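Bd3459 (Bdellovibrio bacteriovorus, PDB 5CEC) is a predatory endopeptidase of the penicillin-binding-protein type, probably cutting peptidoglycan peptides of prey cells, and is bound by an ankyrin-repeat immunity protein that protects the predator itself. Local coordinates at residues 94-106 / 124-137. The protein carries 1 engineered substitution. Numbering follows the deposited sequence.
Sequences LHVTPTANGSYDI and LISELNRMKITKIE
Tyr-104 exchanges two backbone hydrogen bonds with segment 124-137: Glu-137 N gives to Tyr-104 O at 2.8 Å (158° at the hydrogen), and Tyr-104 N to Lys-135 O at 3.2 Å. Bonding to the residues before and after Ile-136 marks a parallel bridge. At the hairpin turn the side chains of Asn-101 and Glu-137 cross at about a right angle, Asn-101 ND2 making a weak bond to Glu-137 OE1 at 3.4 Å; a water bonds to Glu-137 OE1 and weakly to Asn-101 OD1. That OD1 accepts from Thr-99 OG1, Ser-103 OG and Ser-103 N (an Asx turn), three donors out of the carbonyl plane that hold it in place. Ile-133 CG1 lies over one face of the Tyr-104 ring, 4.1 Å from its centroid, a CH-pi contact, while a water joins Tyr-104 OH to Lys-132 O. Deeper, Ile-106 CD1 touches Ile-136 CD1 at 3.8 Å and Leu-128. With CG roughly anti to its carbonyl carbon (chi1 -89°), Leu-94 sends CD2 tip to tip against Leu-124 CD1 at 3.9 Å. Lys-132 is C-prime of the Schellman motif ending helix 118-130. Parallel strands 104-109 and 135-141, joined through this helix packed on the sheet, form a beta-alpha-beta crossover.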
ATOM      1  N   LEU A  94     -29.633  -3.520  -9.141  1.00 17.00           N
ATOM      2  CA  LEU A  94     -30.094  -4.856  -9.458  1.00 17.24           C
ATOM      3  C   LEU A  94     -31.564  -4.715  -9.841  1.00 17.64           C
ATOM      4  O   LEU A  94     -32.380  -4.220  -9.068  1.00 21.21           O
ATOM      5  CB  LEU A  94     -29.946  -5.760  -8.253  1.00 18.81           C
ATOM      6  CG  LEU A  94     -28.603  -6.485  -8.100  1.00 21.87           C
ATOM      7  CD1 LEU A  94     -27.497  -5.519  -7.807  1.00 22.02           C
ATOM      8  CD2 LEU A  94     -28.747  -7.525  -7.003  1.00 23.62           C
ATOM      9  N   HIS A  95     -31.900  -5.205 -11.008  1.00 17.56           N
ATOM     10  CA  HIS A  95     -33.266  -5.220 -11.503  1.00 18.30           C
ATOM     11  C   HIS A  95     -33.800  -6.618 -11.279  1.00 18.62           C
ATOM     12  O   HIS A  95     -33.313  -7.546 -11.901  1.00 20.07           O
ATOM     13  CB  HIS A  95     -33.264  -4.831 -12.973  1.00 19.49           C
ATOM     14  CG  HIS A  95     -32.716  -3.464 -13.216  1.00 20.58           C
ATOM     15  ND1 HIS A  95     -33.531  -2.358 -13.240  1.00 22.52           N
ATOM     16  CD2 HIS A  95     -31.451  -3.006 -13.398  1.00 21.30           C
ATOM     17  CE1 HIS A  95     -32.804  -1.281 -13.471  1.00 23.69           C
ATOM     18  NE2 HIS A  95     -31.537  -1.643 -13.566  1.00 23.35           N
ATOM     19  N   VAL A  96     -34.730  -6.752 -10.334  1.00 18.21           N
ATOM     20  CA  VAL A  96     -35.128  -8.050  -9.778  1.00 19.69           C
ATOM     21  C   VAL A  96     -36.549  -8.380 -10.186  1.00 19.99           C
ATOM     22  O   VAL A  96     -37.469  -7.601  -9.868  1.00 21.73           O
ATOM     23  CB  VAL A  96     -35.022  -8.054  -8.238  1.00 19.96           C
ATOM     24  CG1 VAL A  96     -35.383  -9.419  -7.680  1.00 20.90           C
ATOM     25  CG2 VAL A  96     -33.616  -7.632  -7.797  1.00 20.19           C
ATOM     26  N   THR A  97     -36.749  -9.533 -10.821  1.00 20.07           N
ATOM     27  CA  THR A  97     -38.086  -9.951 -11.261  1.00 21.72           C
ATOM     28  C   THR A  97     -38.391 -11.366 -10.764  1.00 22.38           C
ATOM     29  O   THR A  97     -37.582 -12.275 -11.000  1.00 24.06           O
ATOM     30  CB  THR A  97     -38.161  -9.979 -12.806  1.00 24.82           C
ATOM     31  OG1 THR A  97     -37.724  -8.719 -13.331  1.00 25.56           O
ATOM     32  CG2 THR A  97     -39.600 -10.241 -13.268  1.00 25.39           C
ATOM     33  N   PRO A  98     -39.541 -11.564 -10.091  1.00 23.42           N
ATOM     34  CA  PRO A  98     -39.877 -12.937  -9.672  1.00 25.09           C
ATOM     35  C   PRO A  98     -40.199 -13.834 -10.870  1.00 26.31           C
ATOM     36  O   PRO A  98     -40.689 -13.343 -11.881  1.00 28.94           O
ATOM     37  CB  PRO A  98     -41.091 -12.758  -8.762  1.00 26.80           C
ATOM     38  CG  PRO A  98     -41.602 -11.405  -9.026  1.00 27.52           C
ATOM     39  CD  PRO A  98     -40.576 -10.581  -9.717  1.00 24.78           C
ATOM     40  N   THR A  99     -39.866 -15.120 -10.779  1.00 27.23           N
ATOM     41  CA  THR A  99     -40.206 -16.079 -11.835  1.00 31.93           C
ATOM     42  C   THR A  99     -41.180 -17.093 -11.288  1.00 38.65           C
ATOM     43  O   THR A  99     -41.289 -17.275 -10.070  1.00 38.44           O
ATOM     44  CB  THR A  99     -39.002 -16.860 -12.376  1.00 34.16           C
ATOM     45  OG1 THR A  99     -38.536 -17.767 -11.369  1.00 39.12           O
ATOM     46  CG2 THR A  99     -37.902 -15.933 -12.804  1.00 35.26           C
ATOM     47  N   ALA A 100     -41.833 -17.793 -12.209  1.00 44.59           N
ATOM     48  CA  ALA A 100     -42.916 -18.729 -11.891  1.00 47.75           C
ATOM     49  C   ALA A 100     -42.575 -19.803 -10.834  1.00 50.23           C
ATOM     50  O   ALA A 100     -43.479 -20.251 -10.118  1.00 57.85           O
ATOM     51  CB  ALA A 100     -43.424 -19.391 -13.168  1.00 50.00           C
ATOM     52  N   ASN A 101     -41.302 -20.205 -10.729  1.00 49.46           N
ATOM     53  CA  ASN A 101     -40.884 -21.280  -9.796  1.00 50.88           C
ATOM     54  C   ASN A 101     -40.350 -20.835  -8.405  1.00 50.36           C
ATOM     55  O   ASN A 101     -39.693 -21.635  -7.716  1.00 50.43           O
ATOM     56  CB  ASN A 101     -39.860 -22.212 -10.493  1.00 52.77           C
ATOM     57  CG  ASN A 101     -38.549 -21.509 -10.844  1.00 52.18           C
ATOM     58  OD1 ASN A 101     -38.356 -20.332 -10.534  1.00 51.62           O
ATOM     59  ND2 ASN A 101     -37.646 -22.230 -11.507  1.00 52.67           N
ATOM     60  N   GLY A 102     -40.620 -19.585  -8.000  1.00 45.94           N
ATOM     61  CA  GLY A 102     -40.122 -19.040  -6.719  1.00 46.50           C
ATOM     62  C   GLY A 102     -38.698 -18.495  -6.757  1.00 42.16           C
ATOM     63  O   GLY A 102     -38.133 -18.081  -5.731  1.00 44.36           O
ATOM     64  N   SER A 103     -38.097 -18.504  -7.937  1.00 35.55           N
ATOM     65  CA  SER A 103     -36.781 -17.919  -8.125  1.00 33.36           C
ATOM     66  C   SER A 103     -36.942 -16.476  -8.612  1.00 29.12           C
ATOM     67  O   SER A 103     -38.062 -15.909  -8.622  1.00 29.25           O
ATOM     68  CB  SER A 103     -35.968 -18.748  -9.122  1.00 34.56           C
ATOM     69  OG  SER A 103     -35.927 -20.119  -8.734  1.00 37.34           O
ATOM     70  N   TYR A 104     -35.804 -15.874  -8.959  1.00 23.62           N
ATOM     71  CA  TYR A 104     -35.771 -14.507  -9.462  1.00 22.20           C
ATOM     72  C   TYR A 104     -34.840 -14.419 -10.638  1.00 21.06           C
ATOM     73  O   TYR A 104     -33.847 -15.153 -10.704  1.00 22.12           O
ATOM     74  CB  TYR A 104     -35.285 -13.553  -8.392  1.00 21.33           C
ATOM     75  CG  TYR A 104     -36.229 -13.450  -7.234  1.00 21.03           C
ATOM     76  CD1 TYR A 104     -36.163 -14.345  -6.165  1.00 21.02           C
ATOM     77  CD2 TYR A 104     -37.210 -12.462  -7.199  1.00 21.42           C
ATOM     78  CE1 TYR A 104     -37.038 -14.255  -5.095  1.00 22.41           C
ATOM     79  CE2 TYR A 104     -38.085 -12.383  -6.134  1.00 22.60           C
ATOM     80  CZ  TYR A 104     -37.995 -13.279  -5.090  1.00 22.57           C
ATOM     81  OH  TYR A 104     -38.876 -13.189  -4.030  1.00 26.73           O
ATOM     82  N   ASP A 105     -35.180 -13.538 -11.573  1.00 20.54           N
ATOM     83  CA  ASP A 105     -34.235 -13.065 -12.581  1.00 21.34           C
ATOM     84  C   ASP A 105     -33.642 -11.765 -12.095  1.00 20.36           C
ATOM     85  O   ASP A 105     -34.364 -10.913 -11.545  1.00 21.55           O
ATOM     86  CB  ASP A 105     -34.913 -12.822 -13.934  1.00 23.78           C
ATOM     87  CG  ASP A 105     -35.304 -14.102 -14.645  1.00 26.56           C
ATOM     88  OD1 ASP A 105     -34.747 -15.189 -14.354  1.00 27.12           O
ATOM     89  OD2 ASP A 105     -36.188 -13.998 -15.525  1.00 32.08           O
ATOM     90  N   ILE A 106     -32.334 -11.592 -12.294  1.00 19.49           N
ATOM     91  CA  ILE A 106     -31.656 -10.391 -11.841  1.00 19.45           C
ATOM     92  C   ILE A 106     -30.755  -9.872 -12.929  1.00 18.54           C
ATOM     93  O   ILE A 106     -29.910 -10.603 -13.430  1.00 19.77           O
ATOM     94  CB  ILE A 106     -30.847 -10.601 -10.566  1.00 19.69           C
ATOM     95  CG1 ILE A 106     -31.775 -11.058  -9.434  1.00 21.04           C
ATOM     96  CG2 ILE A 106     -30.126  -9.309 -10.167  1.00 20.04           C
ATOM     97  CD1 ILE A 106     -31.088 -11.255  -8.104  1.00 22.83           C
ATOM     98  N   LEU A 124     -23.160  -8.700  -1.007  1.00 15.46           N
ATOM     99  CA  LEU A 124     -24.333  -8.776  -1.866  1.00 16.54           C
ATOM    100  C   LEU A 124     -25.106 -10.083  -1.648  1.00 16.86           C
ATOM    101  O   LEU A 124     -26.340 -10.077  -1.605  1.00 17.17           O
ATOM    102  CB  LEU A 124     -23.965  -8.606  -3.340  1.00 16.22           C
ATOM    103  CG  LEU A 124     -25.083  -8.806  -4.370  1.00 16.49           C
ATOM    104  CD1 LEU A 124     -26.280  -7.929  -4.031  1.00 17.23           C
ATOM    105  CD2 LEU A 124     -24.595  -8.561  -5.770  1.00 17.88           C
ATOM    106  N   ILE A 125     -24.375 -11.191  -1.547  1.00 16.40           N
ATOM    107  CA  ILE A 125     -25.025 -12.482  -1.331  1.00 17.56           C
ATOM    108  C   ILE A 125     -25.740 -12.521   0.011  1.00 18.86           C
ATOM    109  O   ILE A 125     -26.888 -13.013   0.093  1.00 19.74           O
ATOM    110  CB  ILE A 125     -24.050 -13.649  -1.536  1.00 18.09           C
ATOM    111  CG1 ILE A 125     -23.626 -13.716  -2.999  1.00 19.59           C
ATOM    112  CG2 ILE A 125     -24.674 -14.974  -1.119  1.00 19.86           C
ATOM    113  CD1 ILE A 125     -22.369 -14.492  -3.254  1.00 21.36           C
ATOM    114  N   SER A 126     -25.074 -12.032   1.050  1.00 18.41           N
ATOM    115  CA  SER A 126     -25.729 -11.874   2.357  1.00 18.55           C
ATOM    116  C   SER A 126     -27.038 -11.052   2.231  1.00 18.98           C
ATOM    117  O   SER A 126     -28.085 -11.426   2.771  1.00 19.95           O
ATOM    118  CB  SER A 126     -24.779 -11.186   3.338  1.00 19.69           C
ATOM    119  OG  SER A 126     -25.442 -10.848   4.529  1.00 20.45           O
ATOM    120  N   GLU A 127     -26.974  -9.961   1.489  1.00 17.70           N
ATOM    121  CA  GLU A 127     -28.151  -9.119   1.284  1.00 18.88           C
ATOM    122  C   GLU A 127     -29.240  -9.813   0.492  1.00 18.98           C
ATOM    123  O   GLU A 127     -30.412  -9.675   0.838  1.00 20.01           O
ATOM    124  CB  GLU A 127     -27.755  -7.820   0.579  1.00 17.83           C
ATOM    125  CG  GLU A 127     -27.081  -6.842   1.534  1.00 18.45           C
ATOM    126  CD  GLU A 127     -28.046  -6.400   2.607  1.00 19.68           C
ATOM    127  OE1 GLU A 127     -28.904  -5.568   2.285  1.00 20.65           O
ATOM    128  OE2 GLU A 127     -28.046  -6.965   3.734  1.00 21.61           O
ATOM    129  N   LEU A 128     -28.880 -10.523  -0.578  1.00 18.71           N
ATOM    130  CA  LEU A 128     -29.876 -11.295  -1.325  1.00 19.50           C
ATOM    131  C   LEU A 128     -30.572 -12.263  -0.379  1.00 19.98           C
ATOM    132  O   LEU A 128     -31.815 -12.332  -0.358  1.00 20.32           O
ATOM    133  CB  LEU A 128     -29.241 -12.023  -2.520  1.00 20.35           C
ATOM    134  CG  LEU A 128     -28.746 -11.096  -3.644  1.00 20.24           C
ATOM    135  CD1 LEU A 128     -27.879 -11.882  -4.613  1.00 21.73           C
ATOM    136  CD2 LEU A 128     -29.858 -10.412  -4.390  1.00 22.30           C
ATOM    137  N   ASN A 129     -29.779 -12.988   0.414  1.00 20.40           N
ATOM    138  CA  ASN A 129     -30.364 -13.912   1.385  1.00 20.17           C
ATOM    139  C   ASN A 129     -31.273 -13.217   2.409  1.00 21.42           C
ATOM    140  O   ASN A 129     -32.332 -13.740   2.755  1.00 23.60           O
ATOM    141  CB  ASN A 129     -29.287 -14.715   2.115  1.00 20.82           C
ATOM    142  CG  ASN A 129     -28.619 -15.789   1.264  1.00 21.70           C
ATOM    143  OD1 ASN A 129     -27.770 -16.499   1.796  1.00 25.37           O
ATOM    144  ND2 ASN A 129     -28.975 -15.931  -0.003  1.00 22.50           N
ATOM    145  N   ARG A 130     -30.852 -12.037   2.874  1.00 21.84           N
ATOM    146  CA  ARG A 130     -31.689 -11.251   3.790  1.00 23.83           C
ATOM    147  C   ARG A 130     -33.052 -10.937   3.171  1.00 24.83           C
ATOM    148  O   ARG A 130     -34.053 -10.911   3.886  1.00 29.91           O
ATOM    149  CB  ARG A 130     -30.972  -9.962   4.199  1.00 24.78           C
ATOM    150  CG  ARG A 130     -31.676  -9.202   5.315  1.00 28.40           C
ATOM    151  CD  ARG A 130     -30.890  -8.013   5.820  1.00 30.08           C
ATOM    152  NE  ARG A 130     -30.710  -7.000   4.773  1.00 32.07           N
ATOM    153  CZ  ARG A 130     -31.566  -6.022   4.461  1.00 35.80           C
ATOM    154  NH1 ARG A 130     -32.740  -5.873   5.104  1.00 40.48           N
ATOM    155  NH2 ARG A 130     -31.251  -5.177   3.479  1.00 36.37           N
ATOM    156  N   MET A 131     -33.065 -10.724   1.844  1.00 23.89           N
ATOM    157  CA  MET A 131     -34.276 -10.481   1.068  1.00 25.48           C
ATOM    158  C   MET A 131     -35.029 -11.743   0.652  1.00 24.51           C
ATOM    159  O   MET A 131     -35.992 -11.651  -0.101  1.00 25.73           O
ATOM    160  CB  MET A 131     -33.931  -9.715  -0.213  1.00 27.56           C
ATOM    161  CG  MET A 131     -33.250  -8.411   0.017  1.00 30.97           C
ATOM    162  SD  MET A 131     -33.614  -7.418  -1.408  1.00 42.41           S
ATOM    163  CE  MET A 131     -35.231  -6.831  -0.901  1.00 41.39           C
ATOM    164  N   LYS A 132     -34.609 -12.905   1.134  1.00 23.23           N
ATOM    165  CA  LYS A 132     -35.208 -14.207   0.756  1.00 23.96           C
ATOM    166  C   LYS A 132     -34.983 -14.541  -0.737  1.00 22.31           C
ATOM    167  O   LYS A 132     -35.791 -15.242  -1.359  1.00 25.82           O
ATOM    168  CB  LYS A 132     -36.686 -14.323   1.211  1.00 27.01           C
ATOM    169  CG  LYS A 132     -36.811 -14.220   2.717  1.00 35.33           C
ATOM    170  CD  LYS A 132     -36.059 -15.324   3.463  1.00 40.66           C
ATOM    171  CE  LYS A 132     -36.332 -15.335   4.963  1.00 46.04           C
ATOM    172  NZ  LYS A 132     -35.940 -14.056   5.613  1.00 50.72           N
ATOM    173  N   ILE A 133     -33.873 -14.045  -1.297  1.00 20.79           N
ATOM    174  CA  ILE A 133     -33.438 -14.430  -2.624  1.00 21.88           C
ATOM    175  C   ILE A 133     -32.324 -15.448  -2.441  1.00 21.76           C
ATOM    176  O   ILE A 133     -31.244 -15.114  -1.958  1.00 23.44           O
ATOM    177  CB  ILE A 133     -32.982 -13.221  -3.448  1.00 21.89           C
ATOM    178  CG1 ILE A 133     -34.115 -12.211  -3.567  1.00 22.44           C
ATOM    179  CG2 ILE A 133     -32.536 -13.702  -4.821  1.00 23.16           C
ATOM    180  CD1 ILE A 133     -33.738 -10.904  -4.220  1.00 24.63           C
ATOM    181  N   THR A 134     -32.609 -16.695  -2.779  1.00 23.46           N
ATOM    182  CA  THR A 134     -31.643 -17.787  -2.664  1.00 24.22           C
ATOM    183  C   THR A 134     -31.370 -18.497  -3.980  1.00 25.88           C
ATOM    184  O   THR A 134     -30.369 -19.222  -4.091  1.00 28.14           O
ATOM    185  CB  THR A 134     -32.123 -18.865  -1.666  1.00 27.68           C
ATOM    186  OG1 THR A 134     -33.399 -19.360  -2.080  1.00 28.47           O
ATOM    187  CG2 THR A 134     -32.233 -18.294  -0.290  1.00 29.28           C
ATOM    188  N   LYS A 135     -32.288 -18.349  -4.933  1.00 25.03           N
ATOM    189  CA  LYS A 135     -32.180 -18.977  -6.239  1.00 26.01           C
ATOM    190  C   LYS A 135     -32.407 -17.919  -7.282  1.00 23.93           C
ATOM    191  O   LYS A 135     -33.440 -17.253  -7.266  1.00 25.71           O
ATOM    192  CB  LYS A 135     -33.230 -20.080  -6.376  1.00 31.86           C
ATOM    193  CG  LYS A 135     -32.906 -21.315  -5.556  1.00 37.36           C
ATOM    194  CD  LYS A 135     -34.104 -22.259  -5.420  1.00 43.85           C
ATOM    195  CE  LYS A 135     -33.965 -23.193  -4.211  1.00 49.52           C
ATOM    196  NZ  LYS A 135     -34.036 -22.485  -2.890  1.00 53.15           N
ATOM    197  N   ILE A 136     -31.457 -17.807  -8.191  1.00 23.09           N
ATOM    198  CA  ILE A 136     -31.522 -16.905  -9.325  1.00 22.88           C
ATOM    199  C   ILE A 136     -31.558 -17.756 -10.579  1.00 21.60           C
ATOM    200  O   ILE A 136     -30.690 -18.614 -10.808  1.00 23.51           O
ATOM    201  CB  ILE A 136     -30.312 -15.958  -9.377  1.00 22.43           C
ATOM    202  CG1 ILE A 136     -30.269 -15.090  -8.114  1.00 24.74           C
ATOM    203  CG2 ILE A 136     -30.359 -15.089 -10.628  1.00 23.98           C
ATOM    204  CD1 ILE A 136     -28.965 -14.341  -7.889  1.00 27.33           C
ATOM    205  N   GLU A 137     -32.560 -17.525 -11.409  1.00 22.17           N
ATOM    206  CA  GLU A 137     -32.718 -18.285 -12.625  1.00 24.45           C
ATOM    207  C   GLU A 137     -31.776 -17.729 -13.684  1.00 24.85           C
ATOM    208  O   GLU A 137     -30.870 -18.414 -14.111  1.00 29.42           O
ATOM    209  CB  GLU A 137     -34.179 -18.230 -13.085  1.00 28.05           C
ATOM    210  CG  GLU A 137     -34.448 -19.069 -14.313  1.00 31.73           C
ATOM    211  CD  GLU A 137     -34.227 -20.539 -14.042  1.00 36.90           C
ATOM    212  OE1 GLU A 137     -34.888 -21.095 -13.113  1.00 43.24           O
ATOM    213  OE2 GLU A 137     -33.384 -21.116 -14.758  1.00 40.71           O
TER
HETATM  214  O   HOH W   1     -37.556 -19.682 -13.381  1.00 44.00           O
HETATM  215  O   HOH W   2     -35.065 -17.412  -4.339  1.00 32.03           O
HETATM  216  O   HOH W   3     -38.438 -15.018  -2.018  1.00 31.23           O